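Local coordinates for protein glycerol-3-phosphate dehydrogenase [NAD(+)] (Dunaliella salina, PDB 6IUY) that probably reduces dihydroxyacetone phosphate to glycerol 3-phosphate with NADH, reversibly, and carries a phosphatase domain that enables direct conversion to glycerol, at residues M459-V467 and M495-S503. Sequence-based numbering, arbitrary orientation.
With 13P (1,3-dihydroxyacetonephosphate), chain D.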
loop_
_atom_site.group_PDB
_atom_site.type_symbol
_atom_site.label_atom_id
_atom_site.label_comp_id
_atom_site.label_asym_id
_atom_site.label_seq_id
_atom_site.Cartn_x
_atom_site.Cartn_y
_atom_site.Cartn_z
ATOM N N MET A 459 10.918 2.679 9.173
ATOM C CA MET A 459 10.192 3.895 9.542
ATOM C C MET A 459 8.681 3.619 9.680
ATOM O O MET A 459 8.010 4.208 10.533
ATOM C CB MET A 459 10.450 5.009 8.520
ATOM C CG MET A 459 9.837 6.330 8.905
ATOM S SD MET A 459 10.624 7.163 10.299
ATOM C CE MET A 459 12.027 7.884 9.448
ATOM N N CYS A 460 8.154 2.699 8.874
ATOM C CA CYS A 460 6.762 2.272 9.044
ATOM C C CYS A 460 6.542 1.584 10.377
ATOM O O CYS A 460 5.597 1.898 11.087
ATOM C CB CYS A 460 6.324 1.312 7.932
ATOM S SG CYS A 460 5.958 2.135 6.382
ATOM N N GLY A 461 7.394 0.615 10.703
ATOM C CA GLY A 461 7.311 -0.029 11.999
ATOM C C GLY A 461 7.307 0.956 13.162
ATOM O O GLY A 461 6.560 0.777 14.104
ATOM N N THR A 462 8.137 1.990 13.092
ATOM C CA THR A 462 8.242 2.975 14.164
ATOM C C THR A 462 7.099 3.992 14.202
ATOM O O THR A 462 6.558 4.240 15.261
ATOM C CB THR A 462 9.579 3.757 14.061
ATOM O OG1 THR A 462 10.661 2.909 14.467
ATOM C CG2 THR A 462 9.570 4.981 14.939
ATOM N N LEU A 463 6.741 4.589 13.063
ATOM C CA LEU A 463 5.720 5.651 13.041
ATOM C C LEU A 463 4.311 5.128 13.322
ATOM O O LEU A 463 3.454 5.850 13.843
ATOM C CB LEU A 463 5.721 6.383 11.692
ATOM C CG LEU A 463 6.899 7.322 11.448
ATOM C CD1 LEU A 463 6.746 8.075 10.129
ATOM C CD2 LEU A 463 7.055 8.291 12.610
ATOM N N LYS A 464 4.064 3.872 12.984
ATOM C CA LYS A 464 2.719 3.334 13.107
ATOM C C LYS A 464 2.226 3.274 14.557
ATOM O O LYS A 464 1.012 3.217 14.797
ATOM C CB LYS A 464 2.666 1.951 12.452
ATOM C CG LYS A 464 2.228 0.824 13.333
ATOM C CD LYS A 464 3.274 0.406 14.306
ATOM C CE LYS A 464 2.860 -0.913 14.902
ATOM N NZ LYS A 464 3.459 -1.228 16.217
ATOM N N ASN A 465 3.152 3.305 15.519
ATOM C CA ASN A 465 2.778 3.303 16.934
ATOM C C ASN A 465 2.241 4.649 17.341
ATOM O O ASN A 465 1.489 4.748 18.296
ATOM C CB ASN A 465 3.965 2.938 17.850
ATOM C CG ASN A 465 4.204 1.446 17.925
ATOM O OD1 ASN A 465 3.266 0.655 17.846
ATOM N ND2 ASN A 465 5.469 1.049 18.062
ATOM N N ILE A 466 2.646 5.703 16.646
ATOM C CA ILE A 466 1.994 6.996 16.870
ATOM C C ILE A 466 0.517 6.902 16.450
ATOM O O ILE A 466 -0.370 7.261 17.216
ATOM C CB ILE A 466 2.639 8.151 16.065
ATOM C CG1 ILE A 466 4.105 8.357 16.442
ATOM C CG2 ILE A 466 1.822 9.458 16.250
ATOM C CD1 ILE A 466 4.781 9.463 15.611
ATOM N N VAL A 467 0.260 6.421 15.229
ATOM C CA VAL A 467 -1.122 6.287 14.732
ATOM C C VAL A 467 -1.946 5.385 15.642
ATOM O O VAL A 467 -3.138 5.616 15.819
ATOM C CB VAL A 467 -1.185 5.707 13.274
ATOM C CG1 VAL A 467 -2.612 5.682 12.775
ATOM C CG2 VAL A 467 -0.321 6.521 12.325
ATOM N N MET A 495 2.598 8.848 7.505
ATOM C CA MET A 495 3.745 7.950 7.552
ATOM C C MET A 495 4.486 8.045 6.223
ATOM O O MET A 495 5.695 8.314 6.178
ATOM C CB MET A 495 3.299 6.511 7.823
ATOM C CG MET A 495 2.870 6.261 9.274
ATOM S SD MET A 495 1.959 4.714 9.497
ATOM C CE MET A 495 3.126 3.450 8.962
ATOM N N ARG A 496 3.720 7.836 5.153
ATOM C CA ARG A 496 4.143 7.979 3.764
ATOM C C ARG A 496 4.878 9.283 3.485
ATOM O O ARG A 496 5.941 9.285 2.884
ATOM C CB ARG A 496 2.913 7.885 2.857
ATOM C CG ARG A 496 3.235 7.483 1.433
ATOM C CD ARG A 496 1.984 7.106 0.681
ATOM N NE ARG A 496 2.212 7.032 -0.761
ATOM C CZ ARG A 496 1.699 7.883 -1.648
ATOM N NH1 ARG A 496 0.918 8.877 -1.242
ATOM N NH2 ARG A 496 1.956 7.728 -2.948
ATOM N N LYS A 497 4.299 10.390 3.927
ATOM C CA LYS A 497 4.866 11.714 3.710
ATOM C C LYS A 497 6.179 11.912 4.477
ATOM O O LYS A 497 7.162 12.424 3.939
ATOM C CB LYS A 497 3.848 12.770 4.133
ATOM C CG LYS A 497 4.153 14.171 3.700
ATOM C CD LYS A 497 3.198 15.157 4.378
ATOM C CE LYS A 497 3.225 16.500 3.662
ATOM N NZ LYS A 497 2.583 17.604 4.427
ATOM N N PHE A 498 6.193 11.510 5.739
ATOM C CA PHE A 498 7.401 11.607 6.550
ATOM C C PHE A 498 8.528 10.759 5.946
ATOM O O PHE A 498 9.690 11.162 5.925
ATOM C CB PHE A 498 7.089 11.164 7.980
ATOM C CG PHE A 498 8.148 11.510 8.973
ATOM C CD1 PHE A 498 8.162 12.744 9.569
ATOM C CD2 PHE A 498 9.116 10.579 9.330
ATOM C CE1 PHE A 498 9.121 13.063 10.482
ATOM C CE2 PHE A 498 10.079 10.894 10.251
ATOM C CZ PHE A 498 10.083 12.139 10.826
ATOM N N CYS A 499 8.185 9.580 5.453
ATOM C CA CYS A 499 9.179 8.737 4.789
ATOM C C CYS A 499 9.801 9.442 3.602
ATOM O O CYS A 499 10.998 9.301 3.334
ATOM C CB CYS A 499 8.563 7.429 4.317
ATOM S SG CYS A 499 8.545 6.167 5.575
ATOM N N LYS A 500 8.983 10.200 2.886
ATOM C CA LYS A 500 9.477 10.914 1.729
ATOM C C LYS A 500 10.262 12.160 2.158
ATOM O O LYS A 500 11.261 12.501 1.530
ATOM C CB LYS A 500 8.313 11.253 0.790
ATOM C CG LYS A 500 7.628 9.980 0.241
ATOM C CD LYS A 500 6.564 10.300 -0.807
ATOM C CE LYS A 500 5.812 9.052 -1.252
ATOM N NZ LYS A 500 4.511 9.443 -1.862
ATOM N N PHE A 501 9.861 12.809 3.245
ATOM C CA PHE A 501 10.618 13.963 3.740
ATOM C C PHE A 501 12.016 13.610 4.215
ATOM O O PHE A 501 12.885 14.475 4.262
ATOM C CB PHE A 501 9.899 14.657 4.899
ATOM C CG PHE A 501 8.886 15.665 4.468
ATOM C CD1 PHE A 501 8.231 15.537 3.254
ATOM C CD2 PHE A 501 8.596 16.746 5.272
ATOM C CE1 PHE A 501 7.299 16.465 2.861
ATOM C CE2 PHE A 501 7.651 17.680 4.882
ATOM C CZ PHE A 501 7.007 17.534 3.681
ATOM N N ILE A 502 12.238 12.352 4.587
ATOM C CA ILE A 502 13.480 12.006 5.277
ATOM C C ILE A 502 14.329 11.016 4.508
ATOM O O ILE A 502 15.552 11.140 4.487
ATOM C CB ILE A 502 13.180 11.468 6.681
ATOM C CG1 ILE A 502 13.248 12.631 7.672
ATOM C CG2 ILE A 502 14.135 10.364 7.053
ATOM C CD1 ILE A 502 12.686 12.310 8.988
ATOM N N SER A 503 13.687 10.055 3.850
ATOM C CA SER A 503 14.406 9.145 2.966
ATOM C C SER A 503 13.616 8.915 1.677
ATOM O O SER A 503 12.790 8.001 1.602
ATOM C CB SER A 503 14.690 7.814 3.674
ATOM O OG SER A 503 13.551 7.346 4.375
HETATM P P 13P D . 1.999 -2.339 20.510
HETATM O O1P 13P D . 2.038 -2.475 19.007
HETATM O O2P 13P D . 1.475 -3.643 21.038
HETATM O O3P 13P D . 1.078 -1.195 20.842
HETATM O O1 13P D . 3.397 -2.045 21.225
HETATM C C1 13P D . 4.566 -1.715 20.512
HETATM C C2 13P D . 4.690 -2.742 19.436
HETATM O O2 13P D . 4.279 -3.867 19.632
HETATM C C3 13P D . 5.307 -2.397 18.111
HETATM O O3 13P D . 4.570 -3.056 17.092
#
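Met495 enters helix 454-477 as a knob into a hole lined by Cys460, Leu463, Lys464 and Val467. Its chain runs out nearly straight and folds only at the last bond (chi3 60°), which lays Met495 CE 3.6 Å from Cys460 O, while Met495 CG lies 3.7 Å from Leu463 CB. SD passes close to the CA of Lys464, and the Met495 side chain crosses that of Val467 at about a right angle. This is the tight part of the contact, and Leu520 of helix 514-526 packs on Met495, Lys464 and Val467 as well. One turn on, Leu463 CD1 approaches Phe498 obliquely, 3.5 Å from CD2. Met459, bent at chi2 and chi3, brings its sulfur to the edge of the same ring in a Met-aromatic contact, SD 4.9 Å from the ring centroid of Phe498 and 78° off the normal. Met459 CG rests 3.6 Å from Cys499 SG. Toward the end of helix 481-502 the packing thins: Ile502, partly exposed, offers just CG2, 4.0 Å from Met459 CE. Arg496 forms salt bridges to Asp508 and to Asp509 of the second subunit.

Beyond the apolar layer, Lys464 leads away to the bound dihydroxyacetone phosphate, though the position of its NZ is less certain. Asn465 lies alongside the ligand, its ND2 3.5 Å from C3 of 13P; an alanine here has no amide, and would probably leave the ligand's C3 end less confined and the Lys464 ammonium without its OD1 neighbour. The axes of 459-467 and 495-502 approach to 10.2 Å, with 134° between their N-to-C directions, an apolar helix pair of the all-helical C-terminal domain of NAD-dependent glycerol-3-phosphate dehydrogenases, with the substrate pocket on the side of 459-467 turned away from 495-503, where Lys464 and Asn465 join Lys380, Arg528 and Asn529.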